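PDB 3THA: tryptophan synthase alpha chain from Campylobacter jejuni, which probably catalyses the aldol cleavage of indoleglycerol phosphate to indole and glyceraldehyde 3-phosphate, in the last step of tryptophan biosynthesis. Local coordinates for residues E13-A18 with I42-L47; R36-P41 with K86-L91; R156-V161 with R195-L200; I168-S173 with D189-I194. All coordinates share one frame; numbering follows the deposited sequence.

Interaction 1. Residues E13-A18 with I42-L47; sequences ENANVA and IDILEL
Val17 and Ile44 lie side by side on the inner face of a parallel sheet, with Val17 CG2 4.1 Å from Ile44 CD1. The Ile44 chain runs out extended, with CD1 anti to CA (chi2 158°), and the same methyl also meets Ala15 CB. The Glu46 carboxylate reaches the same group, its OE2 within 3.5 Å of Val17 CG1 in van der Waals contact. On the other face, Ala18 CB is touched by two methyls, Ile42 CD1 at 3.8 Å and Leu45 CD1 at 4.1 Å. Helix 27-35 covers Ile42 and Leu45, through Phe33 and, for Leu45, also Leu34. The backbones between the two faces run nearly parallel, 17° apart. Ala18 bonds through both its backbone N and its O: the N donates to Ile44 O, and the O accepts from Glu46 N. Asn16 O takes two donors, Asp43 N at 2.9 Å and Ile44 N at 3.2 Å. At the polar edge, Asp43 answers with its own side chain: OD2 accepts from Asn16 N at 3.0 Å, on its anti side and 35° out of the carboxylate plane. The Asn16 amide turns elsewhere, to Arg218 and to the carbonyl of Pro41. This is the pairing of the first two strands of a TIM barrel, joined through helix 27-35 as a beta-alpha-beta unit. The second strand carries Glu46, the predicted catalytic proton acceptor.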
loop_
_atom_site.group_PDB
_atom_site.type_symbol
_atom_site.label_atom_id
_atom_site.label_comp_id
_atom_site.label_asym_id
_atom_site.label_seq_id
_atom_site.Cartn_x
_atom_site.Cartn_y
_atom_site.Cartn_z
ATOM N N GLU B 13 -28.830 -11.837 1.263
ATOM C CA GLU B 13 -28.336 -12.529 2.463
ATOM C C GLU B 13 -26.963 -11.964 2.770
ATOM O O GLU B 13 -26.755 -11.306 3.786
ATOM C CB GLU B 13 -28.258 -14.056 2.249
ATOM C CG GLU B 13 -29.365 -14.887 2.921
ATOM C CD GLU B 13 -29.376 -14.768 4.468
ATOM O OE1 GLU B 13 -28.290 -14.786 5.118
ATOM O OE2 GLU B 13 -30.492 -14.671 5.034
ATOM N N ASN B 14 -26.034 -12.184 1.852
ATOM C CA ASN B 14 -24.652 -11.796 2.049
ATOM C C ASN B 14 -24.205 -10.907 0.903
ATOM O O ASN B 14 -24.693 -11.046 -0.208
ATOM C CB ASN B 14 -23.791 -13.036 2.106
ATOM C CG ASN B 14 -22.613 -12.848 2.946
ATOM O OD1 ASN B 14 -21.546 -12.499 2.449
ATOM N ND2 ASN B 14 -22.773 -13.050 4.254
ATOM N N ALA B 15 -23.286 -9.985 1.166
ATOM C CA ALA B 15 -22.883 -9.064 0.115
ATOM C C ALA B 15 -21.675 -9.559 -0.625
ATOM O O ALA B 15 -20.685 -9.970 -0.011
ATOM C CB ALA B 15 -22.630 -7.668 0.663
ATOM N N ASN B 16 -21.749 -9.521 -1.950
ATOM C CA ASN B 16 -20.550 -9.706 -2.726
ATOM C C ASN B 16 -19.913 -8.363 -3.024
ATOM O O ASN B 16 -20.542 -7.496 -3.628
ATOM C CB ASN B 16 -20.843 -10.482 -3.991
ATOM C CG ASN B 16 -21.532 -11.779 -3.708
ATOM O OD1 ASN B 16 -21.212 -12.458 -2.745
ATOM N ND2 ASN B 16 -22.491 -12.138 -4.551
ATOM N N VAL B 17 -18.680 -8.183 -2.559
ATOM C CA VAL B 17 -18.000 -6.901 -2.683
ATOM C C VAL B 17 -16.736 -7.158 -3.451
ATOM O O VAL B 17 -16.066 -8.143 -3.212
ATOM C CB VAL B 17 -17.612 -6.289 -1.301
ATOM C CG1 VAL B 17 -17.002 -4.886 -1.490
ATOM C CG2 VAL B 17 -18.827 -6.223 -0.403
ATOM N N ALA B 18 -16.400 -6.269 -4.366
ATOM C CA ALA B 18 -15.228 -6.462 -5.150
ATOM C C ALA B 18 -14.493 -5.165 -5.336
ATOM O O ALA B 18 -15.072 -4.066 -5.314
ATOM C CB ALA B 18 -15.602 -7.079 -6.535
ATOM N N ILE B 42 -21.944 -9.061 -8.340
ATOM C CA ILE B 42 -21.364 -8.107 -7.377
ATOM C C ILE B 42 -22.399 -7.066 -6.948
ATOM O O ILE B 42 -23.050 -6.436 -7.796
ATOM C CB ILE B 42 -20.175 -7.388 -8.008
ATOM C CG1 ILE B 42 -19.104 -8.418 -8.396
ATOM C CG2 ILE B 42 -19.649 -6.276 -7.105
ATOM C CD1 ILE B 42 -18.060 -7.883 -9.366
ATOM N N ASP B 43 -22.525 -6.872 -5.633
ATOM C CA ASP B 43 -23.526 -5.990 -5.052
ATOM C C ASP B 43 -22.936 -4.603 -4.800
ATOM O O ASP B 43 -23.631 -3.589 -4.955
ATOM C CB ASP B 43 -24.035 -6.565 -3.733
ATOM C CG ASP B 43 -24.698 -7.918 -3.900
ATOM O OD1 ASP B 43 -25.473 -8.095 -4.872
ATOM O OD2 ASP B 43 -24.467 -8.804 -3.046
ATOM N N ILE B 44 -21.664 -4.561 -4.401
ATOM C CA ILE B 44 -20.987 -3.317 -4.099
ATOM C C ILE B 44 -19.622 -3.375 -4.739
ATOM O O ILE B 44 -18.871 -4.288 -4.459
ATOM C CB ILE B 44 -20.800 -3.174 -2.583
ATOM C CG1 ILE B 44 -22.139 -3.326 -1.911
ATOM C CG2 ILE B 44 -20.075 -1.845 -2.203
ATOM C CD1 ILE B 44 -22.048 -3.727 -0.500
ATOM N N LEU B 45 -19.296 -2.388 -5.568
ATOM C CA LEU B 45 -17.979 -2.314 -6.145
ATOM C C LEU B 45 -17.122 -1.251 -5.517
ATOM O O LEU B 45 -17.571 -0.078 -5.376
ATOM C CB LEU B 45 -18.083 -2.027 -7.632
ATOM C CG LEU B 45 -16.767 -2.093 -8.386
ATOM C CD1 LEU B 45 -16.286 -3.543 -8.413
ATOM C CD2 LEU B 45 -16.943 -1.514 -9.822
ATOM N N GLU B 46 -15.883 -1.619 -5.179
ATOM C CA GLU B 46 -14.904 -0.628 -4.737
ATOM C C GLU B 46 -14.013 -0.192 -5.902
ATOM O O GLU B 46 -13.493 -1.009 -6.641
ATOM C CB GLU B 46 -14.046 -1.173 -3.590
ATOM C CG GLU B 46 -14.868 -1.752 -2.417
ATOM C CD GLU B 46 -14.008 -2.440 -1.350
ATOM O OE1 GLU B 46 -12.835 -2.716 -1.632
ATOM O OE2 GLU B 46 -14.521 -2.737 -0.244
ATOM N N LEU B 47 -13.830 1.105 -6.050
ATOM C CA LEU B 47 -13.168 1.613 -7.220
ATOM C C LEU B 47 -11.832 2.197 -6.784
ATOM O O LEU B 47 -11.793 3.291 -6.202
ATOM C CB LEU B 47 -14.020 2.700 -7.887
ATOM C CG LEU B 47 -15.478 2.455 -8.293
ATOM C CD1 LEU B 47 -16.058 3.736 -8.888
ATOM C CD2 LEU B 47 -15.528 1.365 -9.305
#

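Interaction 2. Residues R36-P41 with K86-L91; sequences RLDQSP and KTKKAL
Lys89 reaches across Leu37 to a group of carbonyl oxygens, and this is the close side of the contact. Its CB lies 4.0 Å from Leu37 CD2. The chain bends at chi2 (-76°), which turns CD aside, and again at chi4, which sets NZ near Leu37 O at 2.8 Å. Weak bonds from NZ to Asp38 O and Ser40 O add to the grip, and Ile42 O accepts from it as well. Several carbonyls around one ammonium would probably favour its charged form. Leu37 O is itself heavily used, since Ser40 N and Ser40 OG also donate to it. Deeper in, Leu37 CD2 meets Leu91 CD2 at 3.9 Å, the two side chains sliding past each other in opposite directions. Toward solvent the contact rests on Asp38. Its OD1 receives Lys88 N at 2.7 Å through the syn lone pair, in a nearly straight bond (175°). Thr87 OG1 donates to the same oxygen at 2.9 Å, from above the carboxylate plane (51° out of it). Of the Lys88 side chain, CB is the atom near OD1, and the ammonium end leads away, 5.8 Å from Asp38 OD2. Thr87 OG1 accepts from Lys89 N at 3.2 Å, forming an ST turn just before strand 90-94. The contact thus joins two adjacent helix-to-strand loops at the N-terminal end of the TIM barrel, the end opposite the one that carries active sites in this fold.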
loop_
_atom_site.group_PDB
_atom_site.type_symbol
_atom_site.label_atom_id
_atom_site.label_comp_id
_atom_site.label_asym_id
_atom_site.label_seq_id
_atom_site.Cartn_x
_atom_site.Cartn_y
_atom_site.Cartn_z
ATOM N N ARG B 36 -21.647 -3.254 -17.286
ATOM C CA ARG B 36 -22.192 -4.597 -17.137
ATOM C C ARG B 36 -22.387 -4.982 -15.667
ATOM O O ARG B 36 -22.723 -6.107 -15.319
ATOM C CB ARG B 36 -21.361 -5.611 -17.930
ATOM C CG ARG B 36 -21.729 -5.694 -19.439
ATOM C CD ARG B 36 -20.657 -6.394 -20.284
ATOM N NE ARG B 36 -20.713 -7.841 -20.100
ATOM C CZ ARG B 36 -20.086 -8.744 -20.856
ATOM N NH1 ARG B 36 -19.328 -8.371 -21.881
ATOM N NH2 ARG B 36 -20.226 -10.032 -20.583
ATOM N N LEU B 37 -22.200 -4.016 -14.790
ATOM C CA LEU B 37 -22.202 -4.288 -13.361
ATOM C C LEU B 37 -23.572 -4.803 -12.902
ATOM O O LEU B 37 -23.659 -5.680 -12.061
ATOM C CB LEU B 37 -21.776 -3.035 -12.602
ATOM C CG LEU B 37 -21.349 -3.177 -11.162
ATOM C CD1 LEU B 37 -20.171 -4.225 -11.071
ATOM C CD2 LEU B 37 -20.962 -1.797 -10.604
ATOM N N ASP B 38 -24.629 -4.228 -13.449
ATOM C CA ASP B 38 -26.000 -4.696 -13.194
ATOM C C ASP B 38 -26.214 -6.184 -13.425
ATOM O O ASP B 38 -26.992 -6.787 -12.724
ATOM C CB ASP B 38 -27.016 -3.895 -14.012
ATOM C CG ASP B 38 -27.289 -2.535 -13.406
ATOM O OD1 ASP B 38 -26.828 -2.286 -12.275
ATOM O OD2 ASP B 38 -27.952 -1.714 -14.062
ATOM N N GLN B 39 -25.526 -6.780 -14.388
ATOM C CA GLN B 39 -25.682 -8.225 -14.606
ATOM C C GLN B 39 -24.627 -9.085 -13.945
ATOM O O GLN B 39 -24.632 -10.300 -14.150
ATOM C CB GLN B 39 -25.726 -8.591 -16.085
ATOM C CG GLN B 39 -26.712 -7.808 -16.918
ATOM C CD GLN B 39 -25.953 -7.067 -18.007
ATOM O OE1 GLN B 39 -25.512 -7.666 -19.001
ATOM N NE2 GLN B 39 -25.742 -5.759 -17.792
ATOM N N SER B 40 -23.713 -8.496 -13.181
ATOM C CA SER B 40 -22.717 -9.323 -12.492
ATOM C C SER B 40 -23.234 -9.634 -11.097
ATOM O O SER B 40 -24.074 -8.903 -10.607
ATOM C CB SER B 40 -21.373 -8.588 -12.395
ATOM O OG SER B 40 -21.461 -7.550 -11.433
ATOM N N PRO B 41 -22.720 -10.683 -10.429
ATOM C CA PRO B 41 -23.287 -10.969 -9.110
ATOM C C PRO B 41 -22.702 -10.086 -7.974
ATOM O O PRO B 41 -22.982 -10.308 -6.786
ATOM C CB PRO B 41 -22.950 -12.450 -8.917
ATOM C CG PRO B 41 -21.646 -12.618 -9.622
ATOM C CD PRO B 41 -21.567 -11.557 -10.719
ATOM N N LYS B 86 -24.302 3.920 -16.133
ATOM C CA LYS B 86 -25.525 3.682 -15.399
ATOM C C LYS B 86 -25.522 2.305 -14.755
ATOM O O LYS B 86 -25.434 1.279 -15.427
ATOM C CB LYS B 86 -26.780 3.914 -16.269
ATOM C CG LYS B 86 -28.142 4.070 -15.458
ATOM C CD LYS B 86 -27.983 4.789 -14.069
ATOM C CE LYS B 86 -29.335 4.903 -13.296
ATOM N NZ LYS B 86 -29.155 5.298 -11.837
ATOM N N THR B 87 -25.592 2.294 -13.431
ATOM C CA THR B 87 -25.698 1.025 -12.711
ATOM C C THR B 87 -26.600 1.190 -11.509
ATOM O O THR B 87 -26.828 2.306 -11.066
ATOM C CB THR B 87 -24.309 0.507 -12.242
ATOM O OG1 THR B 87 -24.477 -0.772 -11.615
ATOM C CG2 THR B 87 -23.681 1.487 -11.250
ATOM N N LYS B 88 -27.114 0.083 -10.990
ATOM C CA LYS B 88 -27.909 0.125 -9.758
ATOM C C LYS B 88 -27.080 -0.246 -8.534
ATOM O O LYS B 88 -27.501 -0.033 -7.404
ATOM C CB LYS B 88 -29.101 -0.800 -9.861
ATOM C CG LYS B 88 -30.202 -0.237 -10.726
ATOM C CD LYS B 88 -30.853 1.012 -10.094
ATOM C CE LYS B 88 -31.628 1.843 -11.138
ATOM N NZ LYS B 88 -32.567 1.049 -11.998
ATOM N N LYS B 89 -25.909 -0.813 -8.762
ATOM C CA LYS B 89 -25.068 -1.280 -7.661
ATOM C C LYS B 89 -24.361 -0.137 -6.933
ATOM O O LYS B 89 -24.245 0.968 -7.460
ATOM C CB LYS B 89 -24.055 -2.292 -8.175
ATOM C CG LYS B 89 -24.691 -3.408 -9.001
ATOM C CD LYS B 89 -25.367 -4.382 -8.104
ATOM C CE LYS B 89 -26.176 -5.360 -8.910
ATOM N NZ LYS B 89 -25.299 -6.061 -9.866
ATOM N N ALA B 90 -23.913 -0.402 -5.710
ATOM C CA ALA B 90 -23.222 0.603 -4.910
ATOM C C ALA B 90 -21.791 0.808 -5.383
ATOM O O ALA B 90 -21.029 -0.171 -5.536
ATOM C CB ALA B 90 -23.241 0.234 -3.425
ATOM N N LEU B 91 -21.428 2.080 -5.561
ATOM C CA LEU B 91 -20.083 2.487 -5.914
ATOM C C LEU B 91 -19.353 3.142 -4.721
ATOM O O LEU B 91 -19.854 4.084 -4.099
ATOM C CB LEU B 91 -20.136 3.414 -7.123
ATOM C CG LEU B 91 -20.788 2.793 -8.371
ATOM C CD1 LEU B 91 -20.874 3.789 -9.509
ATOM C CD2 LEU B 91 -20.043 1.494 -8.820
#

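Interaction 3. Residues R156-V161 with R195-L200; sequences RVKKLV and RSFTNL
Phe197 lays its ring flat over Lys158, with CB of the lysine 3.5 Å from the ring centroid and only 9° off the ring normal. This is a CH-pi contact over the centre of the face. Lys158 CG is anti to the backbone N (chi1 170°), and the chain carries on beyond the centre until CD stands 3.4 Å from Phe197 CE1. The backbone takes part too, since Lys158 CA lies against CD2 of the ring. The ammonium end leads away from the loop. The opposite ring face has Ser196 OG toward its rim, and that hydroxyl is hydrogen-bonded to Glu193 O. At the ring edge, near its plane, Val157 CG1 approaches CD2 at 4.1 Å. Val161 takes the other end of the phenylalanine: its CG2 packs on Phe197 CB at 3.6 Å. That methyl sits between the backbone N and the carbonyl carbon of Val161, the crowded position. Thr198 crosses Val161 at about a right angle, with its CG2 4.0 Å from Val161 CB. No hydrogen bond spans the two segments. Toward the barrel, Val161, Thr198 and Leu200 all touch Ile168 of strand 168-171. Here the short helix 154-161 packs on the loop that leads from helix 180-195 into strand 202-205, a contact within the outer helical layer of the TIM barrel.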
loop_
_atom_site.group_PDB
_atom_site.type_symbol
_atom_site.label_atom_id
_atom_site.label_comp_id
_atom_site.label_asym_id
_atom_site.label_seq_id
_atom_site.Cartn_x
_atom_site.Cartn_y
_atom_site.Cartn_z
ATOM N N ARG B 156 -11.129 0.013 21.704
ATOM C CA ARG B 156 -10.857 0.803 20.518
ATOM C C ARG B 156 -11.945 0.514 19.454
ATOM O O ARG B 156 -12.321 1.379 18.665
ATOM C CB ARG B 156 -9.413 0.530 20.031
ATOM C CG ARG B 156 -9.045 1.148 18.668
ATOM C CD ARG B 156 -8.521 2.575 18.782
ATOM N NE ARG B 156 -8.123 3.117 17.480
ATOM C CZ ARG B 156 -8.167 4.414 17.143
ATOM N NH1 ARG B 156 -8.598 5.339 18.017
ATOM N NH2 ARG B 156 -7.776 4.791 15.921
ATOM N N VAL B 157 -12.497 -0.694 19.483
ATOM C CA VAL B 157 -13.543 -1.075 18.533
ATOM C C VAL B 157 -14.857 -0.363 18.885
ATOM O O VAL B 157 -15.520 0.206 18.016
ATOM C CB VAL B 157 -13.746 -2.634 18.504
ATOM C CG1 VAL B 157 -14.991 -3.032 17.719
ATOM C CG2 VAL B 157 -12.502 -3.333 17.971
ATOM N N LYS B 158 -15.239 -0.424 20.154
ATOM C CA LYS B 158 -16.421 0.290 20.650
ATOM C C LYS B 158 -16.347 1.769 20.215
ATOM O O LYS B 158 -17.285 2.308 19.625
ATOM C CB LYS B 158 -16.547 0.112 22.170
ATOM C CG LYS B 158 -17.587 0.979 22.871
ATOM C CD LYS B 158 -18.042 0.345 24.211
ATOM C CE LYS B 158 -18.854 1.311 25.103
ATOM N NZ LYS B 158 -20.274 1.569 24.650
ATOM N N LYS B 159 -15.216 2.404 20.467
ATOM C CA LYS B 159 -15.009 3.773 20.049
ATOM C C LYS B 159 -15.034 4.011 18.507
ATOM O O LYS B 159 -15.587 5.016 18.042
ATOM C CB LYS B 159 -13.727 4.298 20.695
ATOM C CG LYS B 159 -13.190 5.545 20.089
ATOM C CD LYS B 159 -11.775 5.871 20.592
ATOM C CE LYS B 159 -11.094 6.899 19.651
ATOM N NZ LYS B 159 -11.862 8.199 19.576
ATOM N N LEU B 160 -14.473 3.105 17.707
ATOM C CA LEU B 160 -14.488 3.315 16.252
ATOM C C LEU B 160 -15.868 3.098 15.641
ATOM O O LEU B 160 -16.237 3.785 14.668
ATOM C CB LEU B 160 -13.457 2.435 15.563
ATOM C CG LEU B 160 -12.013 2.920 15.734
ATOM C CD1 LEU B 160 -11.040 1.749 15.577
ATOM C CD2 LEU B 160 -11.658 4.041 14.743
ATOM N N VAL B 161 -16.641 2.168 16.196
ATOM C CA VAL B 161 -17.865 1.771 15.509
ATOM C C VAL B 161 -19.146 2.377 16.050
ATOM O O VAL B 161 -20.118 2.509 15.329
ATOM C CB VAL B 161 -18.019 0.238 15.365
ATOM C CG1 VAL B 161 -16.786 -0.348 14.708
ATOM C CG2 VAL B 161 -18.290 -0.418 16.694
ATOM N N ARG B 195 -20.760 -6.575 16.692
ATOM C CA ARG B 195 -22.215 -6.563 16.760
ATOM C C ARG B 195 -22.713 -5.938 18.048
ATOM O O ARG B 195 -23.669 -5.165 18.014
ATOM C CB ARG B 195 -22.822 -7.953 16.556
ATOM C CG ARG B 195 -23.473 -8.084 15.202
ATOM C CD ARG B 195 -23.411 -9.494 14.640
ATOM N NE ARG B 195 -23.521 -9.449 13.177
ATOM C CZ ARG B 195 -23.376 -10.486 12.352
ATOM N NH1 ARG B 195 -23.112 -11.710 12.821
ATOM N NH2 ARG B 195 -23.500 -10.286 11.039
ATOM N N SER B 196 -22.071 -6.222 19.179
ATOM C CA SER B 196 -22.576 -5.681 20.428
ATOM C C SER B 196 -22.351 -4.163 20.621
ATOM O O SER B 196 -22.667 -3.637 21.685
ATOM C CB SER B 196 -22.010 -6.455 21.617
ATOM O OG SER B 196 -20.793 -5.873 22.061
ATOM N N PHE B 197 -21.822 -3.485 19.599
ATOM C CA PHE B 197 -21.533 -2.039 19.629
ATOM C C PHE B 197 -22.221 -1.261 18.492
ATOM O O PHE B 197 -22.477 -0.041 18.604
ATOM C CB PHE B 197 -20.025 -1.799 19.528
ATOM C CG PHE B 197 -19.233 -2.332 20.705
ATOM C CD1 PHE B 197 -19.740 -2.254 22.009
ATOM C CD2 PHE B 197 -17.966 -2.875 20.512
ATOM C CE1 PHE B 197 -19.024 -2.755 23.110
ATOM C CE2 PHE B 197 -17.228 -3.364 21.605
ATOM C CZ PHE B 197 -17.769 -3.302 22.924
ATOM N N THR B 198 -22.456 -1.954 17.374
ATOM C CA THR B 198 -23.138 -1.364 16.226
ATOM C C THR B 198 -24.052 -2.335 15.485
ATOM O O THR B 198 -23.900 -3.566 15.556
ATOM C CB THR B 198 -22.175 -0.697 15.211
ATOM O OG1 THR B 198 -22.939 0.106 14.302
ATOM C CG2 THR B 198 -21.366 -1.736 14.428
ATOM N N ASN B 199 -24.996 -1.745 14.759
ATOM C CA ASN B 199 -25.956 -2.493 13.964
ATOM C C ASN B 199 -25.631 -2.539 12.458
ATOM O O ASN B 199 -26.325 -3.227 11.687
ATOM C CB ASN B 199 -27.347 -1.930 14.238
ATOM C CG ASN B 199 -27.730 -2.065 15.709
ATOM O OD1 ASN B 199 -28.471 -2.970 16.079
ATOM N ND2 ASN B 199 -27.177 -1.187 16.562
ATOM N N LEU B 200 -24.574 -1.820 12.065
ATOM C CA LEU B 200 -24.198 -1.693 10.664
ATOM C C LEU B 200 -23.701 -3.025 10.156
ATOM O O LEU B 200 -23.203 -3.842 10.958
ATOM C CB LEU B 200 -23.063 -0.691 10.498
ATOM C CG LEU B 200 -23.380 0.761 10.811
ATOM C CD1 LEU B 200 -22.064 1.439 11.082
ATOM C CD2 LEU B 200 -24.152 1.425 9.644
#

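Interaction 4. Residues I168-S173 with D189-I194; sequences IYLLAS and DKVKEI
Leu170 and Ile168 meet the helix through aliphatic groups, and the flat groups of the two segments stand at the margins. The Glu193 carboxylate is met by Lys190 NZ, which approaches its OE1 at 2.7 Å from above the plane (36° out of it), in a salt bridge within the helix. The same NZ also donates to Thr152 O. The Tyr169 ring packs on Leu147 and on Ala56 of the second subunit. Between these margins the contact is wholly apolar. Leu170 CG is anti to the backbone N (chi1 -175°), and from there its two methyls divide the work. CD2 meets Val191 CG2 at 3.8 Å, the two side chains crossing at about a right angle, and also touches Ile194 CD1 at 4.2 Å. CD1 lies 4.2 Å from Lys190 CG, so the lysine lends only the base of its chain. Strand 168-171 and helix 180-195 are the first two elements of a beta-alpha-beta unit of the TIM barrel, with strand 202-205 as the third. The short strand and helix segments run nearly antiparallel, 155° apart, as expected when a helix returns along the outside of the barrel. Ile202 of that third strand touches Leu170, Val191 and Ile194. Further toward the start of strand 168-171, Ile168 and Ile194 slide past each other in opposite directions, with Ile168 CG1 4.1 Å from Ile194 CG2.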
loop_
_atom_site.group_PDB
_atom_site.type_symbol
_atom_site.label_atom_id
_atom_site.label_comp_id
_atom_site.label_asym_id
_atom_site.label_seq_id
_atom_site.Cartn_x
_atom_site.Cartn_y
_atom_site.Cartn_z
ATOM N N ILE B 168 -18.863 -1.907 8.508
ATOM C CA ILE B 168 -17.580 -2.077 9.146
ATOM C C ILE B 168 -16.729 -2.960 8.267
ATOM O O ILE B 168 -17.192 -4.003 7.791
ATOM C CB ILE B 168 -17.683 -2.691 10.566
ATOM C CG1 ILE B 168 -18.794 -2.002 11.373
ATOM C CG2 ILE B 168 -16.329 -2.580 11.283
ATOM C CD1 ILE B 168 -18.599 -0.513 11.523
ATOM N N TYR B 169 -15.483 -2.527 8.049
ATOM C CA TYR B 169 -14.543 -3.262 7.248
ATOM C C TYR B 169 -13.702 -4.016 8.236
ATOM O O TYR B 169 -12.754 -3.454 8.805
ATOM C CB TYR B 169 -13.681 -2.297 6.455
ATOM C CG TYR B 169 -12.970 -2.867 5.217
ATOM C CD1 TYR B 169 -12.256 -4.070 5.275
ATOM C CD2 TYR B 169 -13.000 -2.182 4.000
ATOM C CE1 TYR B 169 -11.620 -4.590 4.154
ATOM C CE2 TYR B 169 -12.372 -2.719 2.849
ATOM C CZ TYR B 169 -11.667 -3.905 2.953
ATOM O OH TYR B 169 -11.004 -4.432 1.850
ATOM N N LEU B 170 -14.067 -5.279 8.462
ATOM C CA LEU B 170 -13.279 -6.216 9.247
ATOM C C LEU B 170 -12.146 -6.894 8.445
ATOM O O LEU B 170 -12.394 -7.813 7.665
ATOM C CB LEU B 170 -14.167 -7.291 9.875
ATOM C CG LEU B 170 -13.376 -8.217 10.812
ATOM C CD1 LEU B 170 -12.455 -7.442 11.826
ATOM C CD2 LEU B 170 -14.266 -9.161 11.552
ATOM N N LEU B 171 -10.907 -6.463 8.653
ATOM C CA LEU B 171 -9.783 -7.149 8.047
ATOM C C LEU B 171 -9.691 -8.525 8.662
ATOM O O LEU B 171 -10.146 -8.754 9.786
ATOM C CB LEU B 171 -8.479 -6.374 8.231
ATOM C CG LEU B 171 -8.561 -4.951 7.685
ATOM C CD1 LEU B 171 -7.321 -4.171 7.984
ATOM C CD2 LEU B 171 -8.806 -4.967 6.211
ATOM N N ALA B 172 -9.152 -9.457 7.896
ATOM C CA ALA B 172 -8.985 -10.796 8.361
ATOM C C ALA B 172 -7.496 -10.912 8.631
ATOM O O ALA B 172 -6.696 -10.137 8.086
ATOM C CB ALA B 172 -9.445 -11.761 7.299
ATOM N N SER B 173 -7.128 -11.813 9.527
ATOM C CA SER B 173 -5.741 -11.992 9.884
ATOM C C SER B 173 -5.266 -13.254 9.242
ATOM O O SER B 173 -6.073 -14.138 8.914
ATOM C CB SER B 173 -5.587 -12.154 11.380
ATOM O OG SER B 173 -6.123 -11.039 12.037
ATOM N N ASP B 189 -15.743 -14.520 16.489
ATOM C CA ASP B 189 -15.651 -13.831 17.788
ATOM C C ASP B 189 -15.594 -12.345 17.604
ATOM O O ASP B 189 -16.300 -11.611 18.290
ATOM C CB ASP B 189 -14.426 -14.252 18.594
ATOM C CG ASP B 189 -14.739 -15.333 19.612
ATOM O OD1 ASP B 189 -15.375 -16.345 19.237
ATOM O OD2 ASP B 189 -14.353 -15.156 20.791
ATOM N N LYS B 190 -14.762 -11.887 16.673
ATOM C CA LYS B 190 -14.622 -10.449 16.497
ATOM C C LYS B 190 -15.919 -9.806 15.969
ATOM O O LYS B 190 -16.312 -8.705 16.407
ATOM C CB LYS B 190 -13.398 -10.103 15.647
ATOM C CG LYS B 190 -12.969 -8.653 15.768
ATOM C CD LYS B 190 -12.473 -8.419 17.209
ATOM C CE LYS B 190 -11.867 -7.055 17.371
ATOM N NZ LYS B 190 -11.277 -6.915 18.698
ATOM N N VAL B 191 -16.595 -10.507 15.067
ATOM C CA VAL B 191 -17.909 -10.105 14.553
ATOM C C VAL B 191 -18.960 -9.932 15.655
ATOM O O VAL B 191 -19.569 -8.860 15.765
ATOM C CB VAL B 191 -18.397 -11.106 13.461
ATOM C CG1 VAL B 191 -19.894 -11.030 13.265
ATOM C CG2 VAL B 191 -17.632 -10.870 12.148
ATOM N N LYS B 192 -19.148 -10.968 16.475
ATOM C CA LYS B 192 -19.981 -10.889 17.663
ATOM C C LYS B 192 -19.674 -9.627 18.493
ATOM O O LYS B 192 -20.580 -8.886 18.901
ATOM C CB LYS B 192 -19.759 -12.145 18.512
ATOM C CG LYS B 192 -20.849 -12.386 19.605
ATOM C CD LYS B 192 -20.661 -13.660 20.387
ATOM C CE LYS B 192 -22.036 -14.211 20.770
ATOM N NZ LYS B 192 -22.071 -15.024 22.029
ATOM N N GLU B 193 -18.390 -9.373 18.726
ATOM C CA GLU B 193 -17.947 -8.247 19.522
ATOM C C GLU B 193 -18.396 -6.930 18.883
ATOM O O GLU B 193 -18.960 -6.067 19.559
ATOM C CB GLU B 193 -16.418 -8.310 19.690
ATOM C CG GLU B 193 -15.809 -7.124 20.411
ATOM C CD GLU B 193 -14.318 -7.244 20.611
ATOM O OE1 GLU B 193 -13.583 -6.405 20.076
ATOM O OE2 GLU B 193 -13.868 -8.153 21.325
ATOM N N ILE B 194 -18.153 -6.780 17.582
ATOM C CA ILE B 194 -18.553 -5.587 16.873
ATOM C C ILE B 194 -20.062 -5.467 16.943
ATOM O O ILE B 194 -20.587 -4.384 17.239
ATOM C CB ILE B 194 -18.133 -5.631 15.413
ATOM C CG1 ILE B 194 -16.637 -5.888 15.314
ATOM C CG2 ILE B 194 -18.501 -4.324 14.715
ATOM C CD1 ILE B 194 -16.163 -6.357 13.969
#

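In the fold
The four contacts belong to one TIM barrel and fall into two pairs. Interactions 1 and 2 have centres about 10 Å apart and cross along the chain. They reach neighbouring strands, 44-48 in interaction 1 and 90-94 in interaction 2, joined where Leu45 N probably bonds to Ala90 O. Interactions 3 and 4 come later, also about 10 Å apart, with interaction 4 nested inside the loop closed by interaction 3. They also meet where Val157 CG2 packs on Lys190 CE. Interactions 2 and 3 are farthest apart, about 29 Å between centres. Across the barrel, interactions 1 and 4 touch through Glu46 OE2 and Tyr169 CE2, so Tyr169 of interaction 4 packs on the predicted catalytic Glu46 of interaction 1.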